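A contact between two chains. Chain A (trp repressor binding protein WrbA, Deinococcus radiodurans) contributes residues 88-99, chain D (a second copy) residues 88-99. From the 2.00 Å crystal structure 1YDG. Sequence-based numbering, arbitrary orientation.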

# COMPACT_ATOMS: atom_id res chain seq x y z
N THR A 88 4.98 8.00 12.68
CA THR A 88 3.94 7.02 12.40
C THR A 88 2.92 6.97 13.52
O THR A 88 3.25 7.13 14.69
N ARG A 89 1.68 6.76 13.13
CA ARG A 89 0.62 6.35 14.01
C ARG A 89 0.00 5.09 13.42
O ARG A 89 -0.75 5.18 12.46
N PHE A 90 0.33 3.93 13.98
CA PHE A 90 -0.15 2.63 13.50
C PHE A 90 0.06 2.43 12.00
O PHE A 90 -0.81 1.89 11.30
N GLY A 91 1.22 2.86 11.49
CA GLY A 91 1.60 2.64 10.10
C GLY A 91 1.07 3.66 9.12
O GLY A 91 1.29 3.54 7.92
N GLY A 92 0.37 4.68 9.62
CA GLY A 92 -0.10 5.78 8.79
C GLY A 92 0.43 7.09 9.34
O GLY A 92 1.12 7.11 10.34
N ALA A 93 0.08 8.20 8.70
CA ALA A 93 0.52 9.50 9.19
C ALA A 93 -0.33 9.90 10.40
O ALA A 93 -1.40 9.32 10.62
N THR A 94 0.16 10.86 11.19
CA THR A 94 -0.64 11.44 12.27
C THR A 94 -1.95 12.09 11.80
O THR A 94 -2.03 12.60 10.68
N SER A 95 -2.98 12.08 12.67
CA SER A 95 -4.22 12.82 12.40
C SER A 95 -3.96 14.30 12.21
O SER A 95 -4.64 14.93 11.45
N GLN A 96 -2.93 14.82 12.86
CA GLN A 96 -2.53 16.21 12.71
C GLN A 96 -2.07 16.49 11.28
O GLN A 96 -2.49 17.48 10.64
N MET A 97 -1.22 15.62 10.75
CA MET A 97 -0.79 15.76 9.37
C MET A 97 -1.97 15.61 8.40
O MET A 97 -2.12 16.41 7.50
N ARG A 98 -2.81 14.60 8.61
CA ARG A 98 -4.00 14.41 7.78
C ARG A 98 -4.93 15.60 7.84
O ARG A 98 -5.54 15.97 6.83
N ALA A 99 -5.04 16.21 9.01
CA ALA A 99 -5.88 17.39 9.17
C ALA A 99 -5.37 18.53 8.29
O ALA A 99 -6.16 19.24 7.68
N THR D 88 -13.01 8.60 1.34
CA THR D 88 -11.63 8.74 0.90
C THR D 88 -11.28 10.22 0.85
O THR D 88 -12.06 11.05 0.40
N ARG D 89 -10.11 10.54 1.40
CA ARG D 89 -9.51 11.85 1.31
C ARG D 89 -8.09 11.61 0.74
O ARG D 89 -7.20 11.10 1.42
N PHE D 90 -7.91 11.94 -0.53
CA PHE D 90 -6.64 11.74 -1.22
C PHE D 90 -6.06 10.33 -1.04
O PHE D 90 -4.85 10.18 -0.86
N GLY D 91 -6.91 9.31 -1.08
CA GLY D 91 -6.49 7.91 -0.96
C GLY D 91 -6.21 7.39 0.44
O GLY D 91 -5.69 6.25 0.62
N GLY D 92 -6.56 8.19 1.45
CA GLY D 92 -6.45 7.79 2.83
C GLY D 92 -7.77 8.08 3.51
O GLY D 92 -8.70 8.57 2.88
N ALA D 93 -7.86 7.76 4.79
CA ALA D 93 -9.07 8.04 5.56
C ALA D 93 -9.09 9.52 5.94
O ALA D 93 -8.06 10.19 5.86
N THR D 94 -10.27 10.03 6.29
CA THR D 94 -10.38 11.42 6.75
C THR D 94 -9.56 11.67 8.02
O THR D 94 -9.35 10.77 8.81
N SER D 95 -9.12 12.90 8.20
CA SER D 95 -8.49 13.34 9.45
C SER D 95 -9.39 13.08 10.65
O SER D 95 -8.89 12.76 11.72
N GLN D 96 -10.71 13.18 10.46
CA GLN D 96 -11.63 12.91 11.56
C GLN D 96 -11.51 11.46 12.04
O GLN D 96 -11.46 11.20 13.25
N MET D 97 -11.43 10.53 11.09
CA MET D 97 -11.28 9.11 11.43
C MET D 97 -9.93 8.87 12.06
O MET D 97 -9.83 8.15 13.05
N ARG D 98 -8.89 9.43 11.46
CA ARG D 98 -7.54 9.27 12.01
C ARG D 98 -7.40 9.87 13.41
O ARG D 98 -6.70 9.31 14.25
N ALA D 99 -8.09 10.96 13.68
CA ALA D 99 -8.10 11.51 15.05
C ALA D 99 -8.73 10.55 16.06
O ALA D 99 -8.23 10.42 17.17

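The two copies meet through a nearly symmetric, antiparallel pairing of the first turns of helix 95-99, in which small serine and alanine side chains allow close approach and A:Arg98 and D:Arg98 each reach across to the β turn of the other chain, with a water bridging at each end. The helix axes come within 8.3 Å at an angle of 170°, and the two stretches together bury 424 Å².

At the centre, the side chains of A:Ser95 and D:Ser95 (both chi1 p) point toward the opposing helix and touch its backbone. A:Ser95 CB lies 3.3 Å from D:Ala99 N and 3.5 Å from D:Arg98 C; in the reciprocal contact, D:Ser95 CB is 3.4 Å from A:Ala99 N. These contacts are made by the methylene carbon, while each OG is hydrogen-bonded elsewhere in the structure. A:Ala99 and D:Ala99 point sideways, yet the methyl of each still packs against the serine across the interface, with A:Ala99 CB and D:Ser95 CB 3.9 Å apart.

A:Arg98 and D:Arg98 have the most area covered by the other stretch on their respective sides (98 and 95 Å²). Both point toward the partner and adopt m rotamers at chi1, chi2 and chi3, a compact, curled conformation. Their aliphatic portions meet, A:Arg98 CG lying 3.9 Å from D:Arg98 CG, before the guanidinium groups diverge, each toward the type I' turn of the partner chain. There A:Arg98 NH2 comes 3.2 Å from D:Arg89 O, which lies at the edge of the guanidinium near its plane. The equivalent approach of D:Arg98 NH2 to A:Arg89 O, at 3.1 Å, has an angle too poor for a hydrogen bond.

Water supplies the clear polar links. Water 1 accepts from D:Arg98 NE (3.0 Å to the water O) and donates to A:Ala93 O (3.1 Å from the same water O). Water 2 repeats the arrangement, accepting from A:Arg98 NE (3.0 Å to its O) and donating to D:Ala93 O (2.8 Å from its O).

The receiving surface is a type I' turn, A:Arg89 to A:Gly92 and D:Arg89 to D:Gly92. The glycines leave room for the arginines: an ideal CB on A:Gly92 would lie only 3.0 Å from D:Arg98 NH2, and one on D:Gly92 equally near A:Arg98 NH2. A:Phe90 and D:Phe90 (chi1 m) point toward the partner but remain peripheral, with D:Phe90 CB 4.4 Å from A:Arg98 NH2. A:Arg89 and D:Arg89 also start toward the other stretch, but their ends lead away. A:Thr94 and D:Thr94 (chi1 p) point away and cap their own helices: A:Thr94 OG1 accepts from A:Met97 N at 3.2 Å, and D:Thr94 OG1 from D:Met97 N at 3.2 Å.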

# COMPACT_ATOMS: atom_id res chain seq x y z
CB THR A 88 4.47 5.61 12.14
OG1 THR A 88 3.41 4.83 11.55
CG2 THR A 88 4.92 4.94 13.42
CB ARG A 89 -0.46 7.44 14.09
CG ARG A 89 0.00 8.71 14.73
CD ARG A 89 0.24 8.54 16.22
NE ARG A 89 0.71 9.79 16.79
CZ ARG A 89 1.98 10.16 16.87
NH1 ARG A 89 2.97 9.38 16.45
NH2 ARG A 89 2.28 11.34 17.39
CB PHE A 90 -1.63 2.39 13.83
CG PHE A 90 -2.00 2.58 15.28
CD1 PHE A 90 -1.47 1.74 16.26
CD2 PHE A 90 -2.91 3.55 15.64
CE1 PHE A 90 -1.83 1.91 17.60
CE2 PHE A 90 -3.28 3.74 16.97
CZ PHE A 90 -2.75 2.91 17.96
CB ALA A 93 0.43 10.55 8.05
CB THR A 94 0.17 12.51 13.04
OG1 THR A 94 0.68 13.51 12.13
CG2 THR A 94 1.29 11.89 13.79
CB SER A 95 -5.27 12.64 13.52
OG SER A 95 -4.74 13.03 14.77
CB GLN A 96 -1.40 16.56 13.70
CG GLN A 96 -1.82 16.54 15.16
CD GLN A 96 -1.52 15.25 15.90
OE1 GLN A 96 -1.38 14.17 15.31
NE2 GLN A 96 -1.41 15.36 17.22
CB MET A 97 0.32 14.76 9.03
CG MET A 97 0.75 14.76 7.54
SD MET A 97 1.42 16.32 6.93
CE MET A 97 3.09 16.24 7.56
CB ARG A 98 -4.79 13.18 8.18
CG ARG A 98 -4.10 11.86 8.05
CD ARG A 98 -3.34 11.59 6.74
NE ARG A 98 -4.14 11.73 5.54
CZ ARG A 98 -3.81 11.23 4.34
NH1 ARG A 98 -2.73 10.50 4.19
NH2 ARG A 98 -4.60 11.44 3.29
CB ALA A 99 -5.96 17.80 10.63
CB THR D 88 -11.41 8.05 -0.47
OG1 THR D 88 -10.01 7.86 -0.70
CG2 THR D 88 -11.97 8.89 -1.61
CB ARG D 89 -9.48 12.48 2.71
CG ARG D 89 -9.79 13.97 2.78
CD ARG D 89 -11.20 14.30 2.30
NE ARG D 89 -12.19 14.61 3.34
CZ ARG D 89 -13.46 14.19 3.31
NH1 ARG D 89 -13.89 13.39 2.33
NH2 ARG D 89 -14.30 14.54 4.27
CB PHE D 90 -5.61 12.79 -0.76
CG PHE D 90 -6.05 14.22 -0.97
CD1 PHE D 90 -6.42 14.68 -2.23
CD2 PHE D 90 -6.06 15.11 0.09
CE1 PHE D 90 -6.81 16.01 -2.42
CE2 PHE D 90 -6.45 16.44 -0.09
CZ PHE D 90 -6.82 16.89 -1.33
CB ALA D 93 -9.13 7.16 6.80
CB THR D 94 -11.84 11.82 7.07
OG1 THR D 94 -12.39 10.91 8.04
CG2 THR D 94 -12.70 11.80 5.80
CB SER D 95 -8.10 14.82 9.38
OG SER D 95 -9.24 15.65 9.18
CB GLN D 96 -13.08 13.21 11.17
CG GLN D 96 -13.39 14.68 10.99
CD GLN D 96 -13.21 15.17 9.58
OE1 GLN D 96 -12.45 14.59 8.80
NE2 GLN D 96 -13.93 16.24 9.24
CB MET D 97 -11.45 8.23 10.20
CG MET D 97 -11.15 6.71 10.41
SD MET D 97 -12.20 5.91 11.62
CE MET D 97 -13.67 5.71 10.66
CB ARG D 98 -6.48 9.86 11.07
CG ARG D 98 -6.43 9.20 9.71
CD ARG D 98 -6.27 7.67 9.72
NE ARG D 98 -5.08 7.22 10.43
CZ ARG D 98 -4.54 6.00 10.34
NH1 ARG D 98 -5.04 5.07 9.51
NH2 ARG D 98 -3.49 5.69 11.09
CB ALA D 99 -8.80 12.85 15.08
O HOH W 1 -3.40 8.30 12.69
O HOH W 2 -6.93 12.64 5.16